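Local coordinates for protein beta-1,3-1,4-glucanase (Caldicellulosiruptor sp. F32, PDB 5H4R) that probably hydrolyses mixed-linkage beta-1,3-1,4-glucans as a family 5 glycoside hydrolase with a TIM-barrel fold, and holds cellotetraose in its pocket, at residues Pro26-Ala31 and Ala343-Arg348. The protein carries 1 engineered substitution. Sequence-based numbering, arbitrary orientation.
Sequences PEIKIA and AAYYVR
On the outside of the (beta/alpha)8 barrel, the extended N-terminal segment 26-31 runs alongside helix 336-352, in the same direction, with alternate residues Pro26, Ile28 and Ile30 directed at Ala344, Tyr345 and Arg348. Pro26 CG rests 4.1 Å from Ala344 CB. Ile28 spans one helical turn: CD1 packs 3.8 Å from Tyr345 CA and near the plane of that ring at its edge, while CG2, anti to the backbone N, lies 3.8 Å from Arg348 CG. Ile30 crosses Tyr345 at about a right angle, its CD1 3.6 Å from CE1. The polar clasp is side-on: Arg348 NH2 donates to Ile30 O at 2.8 Å (159° at the hydrogen) and NE to the same oxygen at 3.3 Å and more bent. A bend at chi2 (58°) turns CD of Arg348 off the line of the chain; the guanidinium beyond it meets the oxygen in plane. A water that donates to Ile28 O accepts from Ile30 N and, weakly, from Arg348 NE. An alanine in place of Arg348 would probably leave Ile30 O without its two guanidinium donors and Ile28 CG2 without its CG contact, so that the segment is held less firmly. Tyr345 OH bonds to Asp305, linking helix 336-352 to helix 298-316, while Tyr394 touches Arg348 and hydrogen-bonds through OH to Pro26 O and Ile28 N, tying the segment to helix 385-395.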
ATOM      1  N   PRO A  26      14.100  15.921  13.906  1.00 14.30           N
ATOM      2  CA  PRO A  26      14.129  17.343  13.567  1.00 15.14           C
ATOM      3  C   PRO A  26      12.808  18.032  13.872  1.00 15.34           C
ATOM      4  O   PRO A  26      11.747  17.414  13.919  1.00 14.72           O
ATOM      5  CB  PRO A  26      14.404  17.340  12.058  1.00 14.56           C
ATOM      6  CG  PRO A  26      13.773  16.077  11.587  1.00 14.80           C
ATOM      7  CD  PRO A  26      14.013  15.074  12.693  1.00 14.00           C
ATOM      8  N   GLU A  27      12.902  19.345  14.065  1.00 16.51           N
ATOM      9  CA  GLU A  27      11.722  20.203  14.128  1.00 16.89           C
ATOM     10  C   GLU A  27      11.354  20.624  12.711  1.00 26.69           C
ATOM     11  O   GLU A  27      12.049  21.448  12.103  1.00 25.69           O
ATOM     12  CB  GLU A  27      11.990  21.414  15.018  1.00 22.83           C
ATOM     13  CG  GLU A  27      11.958  21.094  16.493  1.00 48.64           C
ATOM     14  CD  GLU A  27      10.565  20.710  16.968  1.00 44.68           C
ATOM     15  OE1 GLU A  27       9.579  21.224  16.397  1.00 60.16           O
ATOM     16  OE2 GLU A  27      10.457  19.893  17.906  1.00 44.84           O
ATOM     17  N   ILE A  28      10.261  20.068  12.198  1.00 18.35           N
ATOM     18  CA  ILE A  28       9.846  20.266  10.809  1.00 21.90           C
ATOM     19  C   ILE A  28       8.840  21.407  10.781  1.00 29.76           C
ATOM     20  O   ILE A  28       7.855  21.389  11.535  1.00 19.35           O
ATOM     21  CB  ILE A  28       9.215  18.992  10.214  1.00 24.57           C
ATOM     22  CG1 ILE A  28      10.110  17.745  10.323  1.00 30.14           C
ATOM     23  CG2 ILE A  28       8.795  19.238   8.745  1.00 22.79           C
ATOM     24  CD1 ILE A  28      11.136  17.587   9.269  1.00 27.86           C
ATOM     25  N   LYS A  29       9.057  22.357   9.873  1.00 26.66           N
ATOM     26  CA  LYS A  29       8.187  23.512   9.680  1.00 26.36           C
ATOM     27  C   LYS A  29       7.624  23.450   8.265  1.00 30.69           C
ATOM     28  O   LYS A  29       8.268  23.903   7.311  1.00 26.47           O
ATOM     29  CB  LYS A  29       8.954  24.808   9.899  1.00 37.12           C
ATOM     30  CG  LYS A  29       9.741  24.845  11.205  1.00 51.33           C
ATOM     31  CD  LYS A  29       8.839  24.655  12.423  1.00 51.70           C
ATOM     32  CE  LYS A  29       9.660  24.647  13.715  1.00 64.75           C
ATOM     33  NZ  LYS A  29       8.826  24.382  14.925  1.00 69.71           N
ATOM     34  N   ILE A  30       6.427  22.885   8.141  1.00 28.94           N
ATOM     35  CA  ILE A  30       5.659  22.883   6.901  1.00 22.19           C
ATOM     36  C   ILE A  30       4.252  23.370   7.234  1.00 19.12           C
ATOM     37  O   ILE A  30       3.560  22.756   8.056  1.00 22.23           O
ATOM     38  CB  ILE A  30       5.593  21.493   6.253  1.00 21.48           C
ATOM     39  CG1 ILE A  30       7.001  20.967   5.927  1.00 15.26           C
ATOM     40  CG2 ILE A  30       4.739  21.560   4.983  1.00 18.94           C
ATOM     41  CD1 ILE A  30       7.031  19.545   5.455  1.00 19.56           C
ATOM     42  N   ALA A  31       3.826  24.456   6.593  1.00 20.19           N
ATOM     43  CA  ALA A  31       2.492  24.986   6.830  1.00 25.08           C
ATOM     44  C   ALA A  31       1.416  24.037   6.307  1.00 16.55           C
ATOM     45  O   ALA A  31       1.559  23.434   5.241  1.00 21.08           O
ATOM     46  CB  ALA A  31       2.356  26.356   6.161  1.00 34.44           C
ATOM     47  N   ALA A 343      11.899  10.320   7.568  1.00  8.68           N
ATOM     48  CA  ALA A 343      10.596   9.811   7.973  1.00  9.35           C
ATOM     49  C   ALA A 343       9.743  10.906   8.580  1.00  7.21           C
ATOM     50  O   ALA A 343       8.537  11.001   8.286  1.00 10.37           O
ATOM     51  CB  ALA A 343      10.756   8.656   8.965  1.00 12.53           C
ATOM     52  N   ALA A 344      10.346  11.756   9.405  1.00  9.88           N
ATOM     53  CA  ALA A 344       9.614  12.877   9.964  1.00  8.81           C
ATOM     54  C   ALA A 344       9.138  13.805   8.857  1.00  8.71           C
ATOM     55  O   ALA A 344       7.989  14.259   8.862  1.00 10.05           O
ATOM     56  CB  ALA A 344      10.497  13.637  10.953  1.00 10.02           C
ATOM     57  N   TYR A 345      10.028  14.139   7.923  1.00  9.51           N
ATOM     58  CA  TYR A 345       9.671  15.087   6.878  1.00  9.15           C
ATOM     59  C   TYR A 345       8.569  14.532   5.992  1.00 10.01           C
ATOM     60  O   TYR A 345       7.595  15.230   5.682  1.00  9.81           O
ATOM     61  CB  TYR A 345      10.900  15.448   6.038  1.00  6.57           C
ATOM     62  CG  TYR A 345      10.588  16.516   5.022  1.00  8.16           C
ATOM     63  CD1 TYR A 345      10.698  17.858   5.359  1.00 11.85           C
ATOM     64  CD2 TYR A 345      10.181  16.190   3.742  1.00 10.21           C
ATOM     65  CE1 TYR A 345      10.402  18.855   4.441  1.00 14.66           C
ATOM     66  CE2 TYR A 345       9.887  17.195   2.800  1.00 10.19           C
ATOM     67  CZ  TYR A 345       9.993  18.509   3.162  1.00 13.03           C
ATOM     68  OH  TYR A 345       9.711  19.502   2.256  1.00 14.30           O
ATOM     69  N   TYR A 346       8.713  13.271   5.563  1.00  8.90           N
ATOM     70  CA  TYR A 346       7.757  12.662   4.653  1.00  9.06           C
ATOM     71  C   TYR A 346       6.363  12.649   5.275  1.00  9.63           C
ATOM     72  O   TYR A 346       5.387  13.063   4.640  1.00  9.95           O
ATOM     73  CB  TYR A 346       8.231  11.261   4.308  1.00  7.87           C
ATOM     74  CG  TYR A 346       7.534  10.591   3.160  1.00  9.01           C
ATOM     75  CD1 TYR A 346       6.228  10.120   3.289  1.00  9.35           C
ATOM     76  CD2 TYR A 346       8.197  10.346   1.974  1.00  8.37           C
ATOM     77  CE1 TYR A 346       5.600   9.462   2.238  1.00  8.15           C
ATOM     78  CE2 TYR A 346       7.565   9.698   0.912  1.00  8.28           C
ATOM     79  CZ  TYR A 346       6.274   9.266   1.063  1.00  8.96           C
ATOM     80  OH  TYR A 346       5.657   8.599   0.035  1.00  9.06           O
ATOM     81  N   VAL A 347       6.265  12.223   6.540  1.00 10.09           N
ATOM     82  CA  VAL A 347       4.966  12.164   7.209  1.00  8.18           C
ATOM     83  C   VAL A 347       4.377  13.569   7.399  1.00  8.26           C
ATOM     84  O   VAL A 347       3.178  13.787   7.181  1.00 10.18           O
ATOM     85  CB  VAL A 347       5.089  11.400   8.538  1.00  7.68           C
ATOM     86  CG1 VAL A 347       3.802  11.533   9.365  1.00 11.04           C
ATOM     87  CG2 VAL A 347       5.360   9.956   8.259  1.00  9.54           C
ATOM     88  N   ARG A 348       5.185  14.553   7.799  1.00  8.72           N
ATOM     89  CA  ARG A 348       4.624  15.902   7.950  1.00  8.73           C
ATOM     90  C   ARG A 348       4.213  16.503   6.605  1.00 10.58           C
ATOM     91  O   ARG A 348       3.149  17.137   6.493  1.00 10.53           O
ATOM     92  CB  ARG A 348       5.625  16.824   8.636  1.00  9.66           C
ATOM     93  CG  ARG A 348       5.149  18.292   8.758  1.00  9.87           C
ATOM     94  CD  ARG A 348       3.840  18.432   9.503  1.00 14.56           C
ATOM     95  NE  ARG A 348       3.236  19.744   9.265  1.00 15.61           N
ATOM     96  CZ  ARG A 348       1.933  20.008   9.392  1.00 17.62           C
ATOM     97  NH1 ARG A 348       1.084  19.061   9.755  1.00 15.96           N
ATOM     98  NH2 ARG A 348       1.470  21.229   9.139  1.00 20.23           N
TER
HETATM   99  O   HOH W   1       5.335  21.513  10.499  1.00 20.01           O